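Local atomic coordinates of protein-tyrosine phosphatase mitochondrial 1 (Mus musculus, PDB entry 3RGO), a protein that removes the terminal phosphate of phosphatidylglycerophosphate to give phosphatidylglycerol, a step on the mitochondrial route to cardiolipin. Residues D26-G31 against L88-Y93; D6-L11 against A108-Q113. All coordinates share one frame; numbering follows the deposited sequence.

Interaction 1 of 2, residues D26-G31 against L88-Y93; sequences DENVRG and LGQCVY
Gln-90 meets the aliphatic part of Arg-30 just where two neighbouring strands begin. Gly-89 comes first, ending helix 72-88 in a Schellman motif; its positive phi is a conformation that glycine adopts easily, and it turns the chain into the strand. The Gln-90 chain, extended beyond CG (chi2 163°), lays its amide beside Arg-30, with OE1 3.3 Å from Arg-30 CG and the guanidinium and amide planes 57° apart. A long side chain suits this partly exposed border, since it can set its amide, OE1 foremost, against the CB and CG methylenes of Arg-30. Cys-91 carries the backbone pairing. Its N donates to Asn-28 O (3.0 Å), while its O accepts two bonds, from Arg-30 N at 2.9 Å and from Gly-31 N at 3.2 Å, the latter in the carbonyl plane. Two successive amides gripping one oxygen mark a beta bulge, which shifts the register by one residue. At Val-92, CG2 lies 4.2 Å from Gly-31 CA, close enough that a side chain on that residue would be cramped; glycine fits. Tyr-93 N then bonds Gly-31 O at 3.0 Å, and its CB packs on Val-29 CG1 (4.1 Å), while the phenol leads away to the carbonyl of Ala-13. Parallel strands each entered from a helix are characteristic of the alpha/beta core of the dual-specificity phosphatase fold, in which strand 91-95 runs to Cys-96, the predicted phosphocysteine nucleophile.

Interaction 2 of 2, residues D6-L11 against A108-Q113; sequences DHTVLL and AAYLIQ
An Asx turn at Asp-6, leading into strand 9-12 of the phosphatase sheet, receives the Tyr-110 side chain of helix 102-115. Tyr-110 CG stands anti to the backbone N (chi1 162°), beside the carbonyl carbon, and the ring beyond it reaches the strand. There the phenol and the carboxylate meet tip to tip, their planes 80° apart. Tyr-110 OH donates to the syn lone pair of Asp-6 OD2 at 2.6 Å, a short bond in which the acid's negative charge would probably strengthen the acceptor. The other oxygen serves the turn: Asp-6 OD1 accepts from Thr-8 N, which arrives from above the carboxylate plane, and from Val-9 N, in a nearly straight bond. Aspartate suits the position because its two oxygens can do both jobs. An alanine here would probably leave the Tyr-110 hydroxyl without its carboxylate acceptor and the Thr-8 and Val-9 amides without the oxygen that shapes the turn. A water 2.5 Å from Thr-8 OG1 also makes a weak bond to Tyr-110 OH. Val-9, a beta-branched residue well suited to a strand, covers one face of the ring, its CG2 lying 3.6 Å from the ring centroid and 12° off the normal, a CH-pi contact.

In the fold
The two interactions lie about 12 Å apart, centre to centre, and meet at the same sheet. Strand 91-95 sits between strands 9-12 and 29-35, so residues 88-93 of interaction 1 border residues 6-11 of interaction 2 on their other edge, where Val-92 probably bonds through its N to Thr-8 O and through its O to Leu-10 N. Along the chain, 6-11 comes first, followed by 26-31, 88-93 and 108-113, so interaction 2 spans interaction 1. Interaction 1 joins strands within the sheet, whereas interaction 2 ties the sheet to helix 102-115. That helix follows strand 91-95 in the chain, and the predicted nucleophile Cys-96 lies between them; the two contacts thus involve the strand before it and the helix after it.

Interaction 1 of 2, residues D26-G31 against L88-Y93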
loop_
_atom_site.group_PDB
_atom_site.type_symbol
_atom_site.label_atom_id
_atom_site.label_comp_id
_atom_site.label_asym_id
_atom_site.label_seq_id
_atom_site.Cartn_x
_atom_site.Cartn_y
_atom_site.Cartn_z
ATOM N N ASP A 26 -18.437 -1.631 3.276
ATOM C CA ASP A 26 -18.216 -3.077 3.292
ATOM C C ASP A 26 -16.809 -3.491 3.734
ATOM O O ASP A 26 -16.649 -4.491 4.434
ATOM C CB ASP A 26 -18.536 -3.682 1.922
ATOM C CG ASP A 26 -19.997 -3.530 1.546
ATOM O OD1 ASP A 26 -20.794 -3.112 2.412
ATOM O OD2 ASP A 26 -20.349 -3.827 0.386
ATOM N N GLU A 27 -15.799 -2.729 3.326
ATOM C CA GLU A 27 -14.411 -3.080 3.626
ATOM C C GLU A 27 -13.825 -2.226 4.748
ATOM O O GLU A 27 -12.653 -2.365 5.090
ATOM C CB GLU A 27 -13.542 -2.950 2.371
ATOM C CG GLU A 27 -14.073 -3.687 1.153
ATOM C CD GLU A 27 -14.043 -5.194 1.310
ATOM O OE1 GLU A 27 -13.575 -5.681 2.361
ATOM O OE2 GLU A 27 -14.490 -5.895 0.378
ATOM N N ASN A 28 -14.649 -1.338 5.302
ATOM C CA ASN A 28 -14.249 -0.452 6.397
ATOM C C ASN A 28 -13.036 0.418 6.072
ATOM O O ASN A 28 -12.283 0.808 6.967
ATOM C CB ASN A 28 -14.002 -1.250 7.685
ATOM C CG ASN A 28 -14.035 -0.374 8.931
ATOM O OD1 ASN A 28 -13.621 -0.795 10.015
ATOM N ND2 ASN A 28 -14.528 0.851 8.780
ATOM N N VAL A 29 -12.856 0.724 4.791
ATOM C CA VAL A 29 -11.744 1.562 4.359
ATOM C C VAL A 29 -11.881 2.985 4.891
ATOM O O VAL A 29 -12.837 3.690 4.564
ATOM C CB VAL A 29 -11.641 1.618 2.821
ATOM C CG1 VAL A 29 -10.644 2.683 2.396
ATOM C CG2 VAL A 29 -11.256 0.255 2.255
ATOM N N ARG A 30 -10.920 3.405 5.708
ATOM C CA ARG A 30 -10.898 4.771 6.219
ATOM C C ARG A 30 -9.620 5.486 5.813
ATOM O O ARG A 30 -9.426 6.660 6.119
ATOM C CB ARG A 30 -11.054 4.783 7.740
ATOM C CG ARG A 30 -12.406 4.285 8.205
ATOM C CD ARG A 30 -13.512 5.194 7.696
ATOM N NE ARG A 30 -14.765 4.472 7.515
ATOM C CZ ARG A 30 -15.617 4.199 8.498
ATOM N NH1 ARG A 30 -15.344 4.581 9.739
ATOM N NH2 ARG A 30 -16.739 3.539 8.242
ATOM N N GLY A 31 -8.740 4.768 5.126
ATOM C CA GLY A 31 -7.498 5.345 4.660
ATOM C C GLY A 31 -7.179 4.827 3.275
ATOM O O GLY A 31 -7.562 3.717 2.914
ATOM N N LEU A 88 -6.681 1.542 14.851
ATOM C CA LEU A 88 -8.055 2.029 14.914
ATOM C C LEU A 88 -9.036 0.924 14.540
ATOM O O LEU A 88 -10.246 1.111 14.627
ATOM C CB LEU A 88 -8.244 3.206 13.952
ATOM C CG LEU A 88 -7.430 4.477 14.196
ATOM C CD1 LEU A 88 -7.472 5.393 12.982
ATOM C CD2 LEU A 88 -7.944 5.189 15.426
ATOM N N GLY A 89 -8.511 -0.218 14.103
ATOM C CA GLY A 89 -9.347 -1.320 13.664
ATOM C C GLY A 89 -10.029 -1.043 12.338
ATOM O O GLY A 89 -11.055 -1.644 12.016
ATOM N N GLN A 90 -9.454 -0.126 11.565
ATOM C CA GLN A 90 -10.029 0.266 10.286
ATOM C C GLN A 90 -9.103 -0.174 9.163
ATOM O O GLN A 90 -8.023 -0.697 9.420
ATOM C CB GLN A 90 -10.292 1.773 10.251
ATOM C CG GLN A 90 -11.393 2.200 11.221
ATOM C CD GLN A 90 -11.404 3.692 11.502
ATOM O OE1 GLN A 90 -10.573 4.442 10.991
ATOM N NE2 GLN A 90 -12.349 4.128 12.331
ATOM N N CYS A 91 -9.526 0.024 7.921
ATOM C CA CYS A 91 -8.798 -0.542 6.797
ATOM C C CYS A 91 -8.194 0.517 5.890
ATOM O O CYS A 91 -8.630 1.670 5.877
ATOM C CB CYS A 91 -9.695 -1.491 6.002
ATOM S SG CYS A 91 -10.413 -2.835 6.982
ATOM N N VAL A 92 -7.170 0.112 5.146
ATOM C CA VAL A 92 -6.501 0.995 4.206
ATOM C C VAL A 92 -6.417 0.323 2.846
ATOM O O VAL A 92 -5.995 -0.830 2.739
ATOM C CB VAL A 92 -5.076 1.359 4.681
ATOM C CG1 VAL A 92 -4.333 2.134 3.599
ATOM C CG2 VAL A 92 -5.139 2.160 5.973
ATOM N N TYR A 93 -6.834 1.050 1.814
ATOM C CA TYR A 93 -6.754 0.580 0.438
ATOM C C TYR A 93 -5.475 1.122 -0.185
ATOM O O TYR A 93 -5.241 2.332 -0.187
ATOM C CB TYR A 93 -7.976 1.071 -0.343
ATOM C CG TYR A 93 -8.184 0.448 -1.705
ATOM C CD1 TYR A 93 -7.499 0.920 -2.823
ATOM C CD2 TYR A 93 -9.103 -0.584 -1.886
ATOM C CE1 TYR A 93 -7.713 0.364 -4.077
ATOM C CE2 TYR A 93 -9.324 -1.144 -3.139
ATOM C CZ TYR A 93 -8.625 -0.667 -4.229
ATOM O OH TYR A 93 -8.843 -1.223 -5.473
#

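Interaction 2 of 2, residues D6-L11 against A108-Q113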
loop_
_atom_site.group_PDB
_atom_site.type_symbol
_atom_site.label_atom_id
_atom_site.label_comp_id
_atom_site.label_asym_id
_atom_site.label_seq_id
_atom_site.Cartn_x
_atom_site.Cartn_y
_atom_site.Cartn_z
ATOM N N ASP A 6 -4.985 -8.525 4.726
ATOM C CA ASP A 6 -5.281 -8.927 6.096
ATOM C C ASP A 6 -6.405 -8.056 6.654
ATOM O O ASP A 6 -7.138 -7.420 5.894
ATOM C CB ASP A 6 -4.026 -8.917 6.992
ATOM C CG ASP A 6 -3.432 -7.526 7.183
ATOM O OD1 ASP A 6 -4.089 -6.526 6.831
ATOM O OD2 ASP A 6 -2.298 -7.435 7.707
ATOM N N HIS A 7 -6.550 -8.031 7.972
ATOM C CA HIS A 7 -7.640 -7.287 8.591
ATOM C C HIS A 7 -7.553 -5.777 8.320
ATOM O O HIS A 7 -8.555 -5.072 8.410
ATOM C CB HIS A 7 -7.685 -7.570 10.099
ATOM C CG HIS A 7 -8.938 -7.094 10.768
ATOM N ND1 HIS A 7 -9.005 -5.910 11.468
ATOM C CD2 HIS A 7 -10.173 -7.647 10.841
ATOM C CE1 HIS A 7 -10.229 -5.753 11.948
ATOM N NE2 HIS A 7 -10.955 -6.791 11.580
ATOM N N THR A 8 -6.358 -5.288 7.989
ATOM C CA THR A 8 -6.146 -3.852 7.772
ATOM C C THR A 8 -6.018 -3.484 6.294
ATOM O O THR A 8 -6.707 -2.591 5.797
ATOM C CB THR A 8 -4.868 -3.338 8.490
ATOM O OG1 THR A 8 -4.968 -3.562 9.901
ATOM C CG2 THR A 8 -4.667 -1.848 8.237
ATOM N N VAL A 9 -5.131 -4.179 5.595
ATOM C CA VAL A 9 -4.731 -3.755 4.258
ATOM C C VAL A 9 -5.478 -4.445 3.124
ATOM O O VAL A 9 -5.699 -5.653 3.149
ATOM C CB VAL A 9 -3.217 -3.933 4.059
ATOM C CG1 VAL A 9 -2.836 -3.748 2.587
ATOM C CG2 VAL A 9 -2.463 -2.964 4.954
ATOM N N LEU A 10 -5.874 -3.653 2.132
ATOM C CA LEU A 10 -6.329 -4.186 0.859
ATOM C C LEU A 10 -5.424 -3.665 -0.252
ATOM O O LEU A 10 -4.915 -2.545 -0.180
ATOM C CB LEU A 10 -7.785 -3.797 0.586
ATOM C CG LEU A 10 -8.781 -4.186 1.683
ATOM C CD1 LEU A 10 -9.035 -3.008 2.615
ATOM C CD2 LEU A 10 -10.083 -4.677 1.069
ATOM N N LEU A 11 -5.221 -4.499 -1.266
ATOM C CA LEU A 11 -4.389 -4.162 -2.414
ATOM C C LEU A 11 -5.220 -4.338 -3.684
ATOM O O LEU A 11 -5.797 -5.403 -3.907
ATOM C CB LEU A 11 -3.165 -5.077 -2.463
ATOM C CG LEU A 11 -2.328 -5.059 -3.745
ATOM C CD1 LEU A 11 -1.639 -3.714 -3.943
ATOM C CD2 LEU A 11 -1.311 -6.191 -3.748
ATOM N N ALA A 108 4.165 -5.099 0.490
ATOM C CA ALA A 108 5.283 -5.940 0.908
ATOM C C ALA A 108 6.019 -5.332 2.093
ATOM O O ALA A 108 6.370 -6.034 3.039
ATOM C CB ALA A 108 6.257 -6.178 -0.265
ATOM N N ALA A 109 6.257 -4.027 2.045
ATOM C CA ALA A 109 6.977 -3.366 3.122
ATOM C C ALA A 109 6.178 -3.446 4.422
ATOM O O ALA A 109 6.728 -3.739 5.482
ATOM C CB ALA A 109 7.277 -1.917 2.754
ATOM N N TYR A 110 4.879 -3.183 4.324
ATOM C CA TYR A 110 3.963 -3.331 5.451
ATOM C C TYR A 110 4.089 -4.711 6.099
ATOM O O TYR A 110 4.287 -4.815 7.310
ATOM C CB TYR A 110 2.523 -3.087 4.981
ATOM C CG TYR A 110 1.447 -3.604 5.908
ATOM C CD1 TYR A 110 1.067 -2.886 7.034
ATOM C CD2 TYR A 110 0.802 -4.809 5.648
ATOM C CE1 TYR A 110 0.079 -3.360 7.887
ATOM C CE2 TYR A 110 -0.183 -5.288 6.483
ATOM C CZ TYR A 110 -0.541 -4.563 7.604
ATOM O OH TYR A 110 -1.525 -5.041 8.439
ATOM N N LEU A 111 3.981 -5.765 5.292
ATOM C CA LEU A 111 4.069 -7.132 5.805
ATOM C C LEU A 111 5.433 -7.442 6.418
ATOM O O LEU A 111 5.529 -8.128 7.445
ATOM C CB LEU A 111 3.739 -8.137 4.701
ATOM C CG LEU A 111 2.294 -8.102 4.193
ATOM C CD1 LEU A 111 2.136 -9.012 2.984
ATOM C CD2 LEU A 111 1.310 -8.486 5.298
ATOM N N ILE A 112 6.492 -6.951 5.783
ATOM C CA ILE A 112 7.831 -7.135 6.323
ATOM C C ILE A 112 7.911 -6.603 7.746
ATOM O O ILE A 112 8.392 -7.285 8.650
ATOM C CB ILE A 112 8.897 -6.450 5.447
ATOM C CG1 ILE A 112 9.052 -7.210 4.123
ATOM C CG2 ILE A 112 10.230 -6.374 6.183
ATOM C CD1 ILE A 112 9.923 -6.505 3.096
ATOM N N GLN A 113 7.426 -5.385 7.941
ATOM C CA GLN A 113 7.502 -4.748 9.243
ATOM C C GLN A 113 6.584 -5.434 10.247
ATOM O O GLN A 113 6.998 -5.739 11.362
ATOM C CB GLN A 113 7.161 -3.261 9.147
ATOM C CG GLN A 113 6.985 -2.607 10.516
ATOM C CD GLN A 113 7.220 -1.117 10.486
ATOM O OE1 GLN A 113 7.819 -0.592 9.551
ATOM N NE2 GLN A 113 6.748 -0.423 11.516
HETATM O O HOH W 1 -3.998 -5.792 10.562
#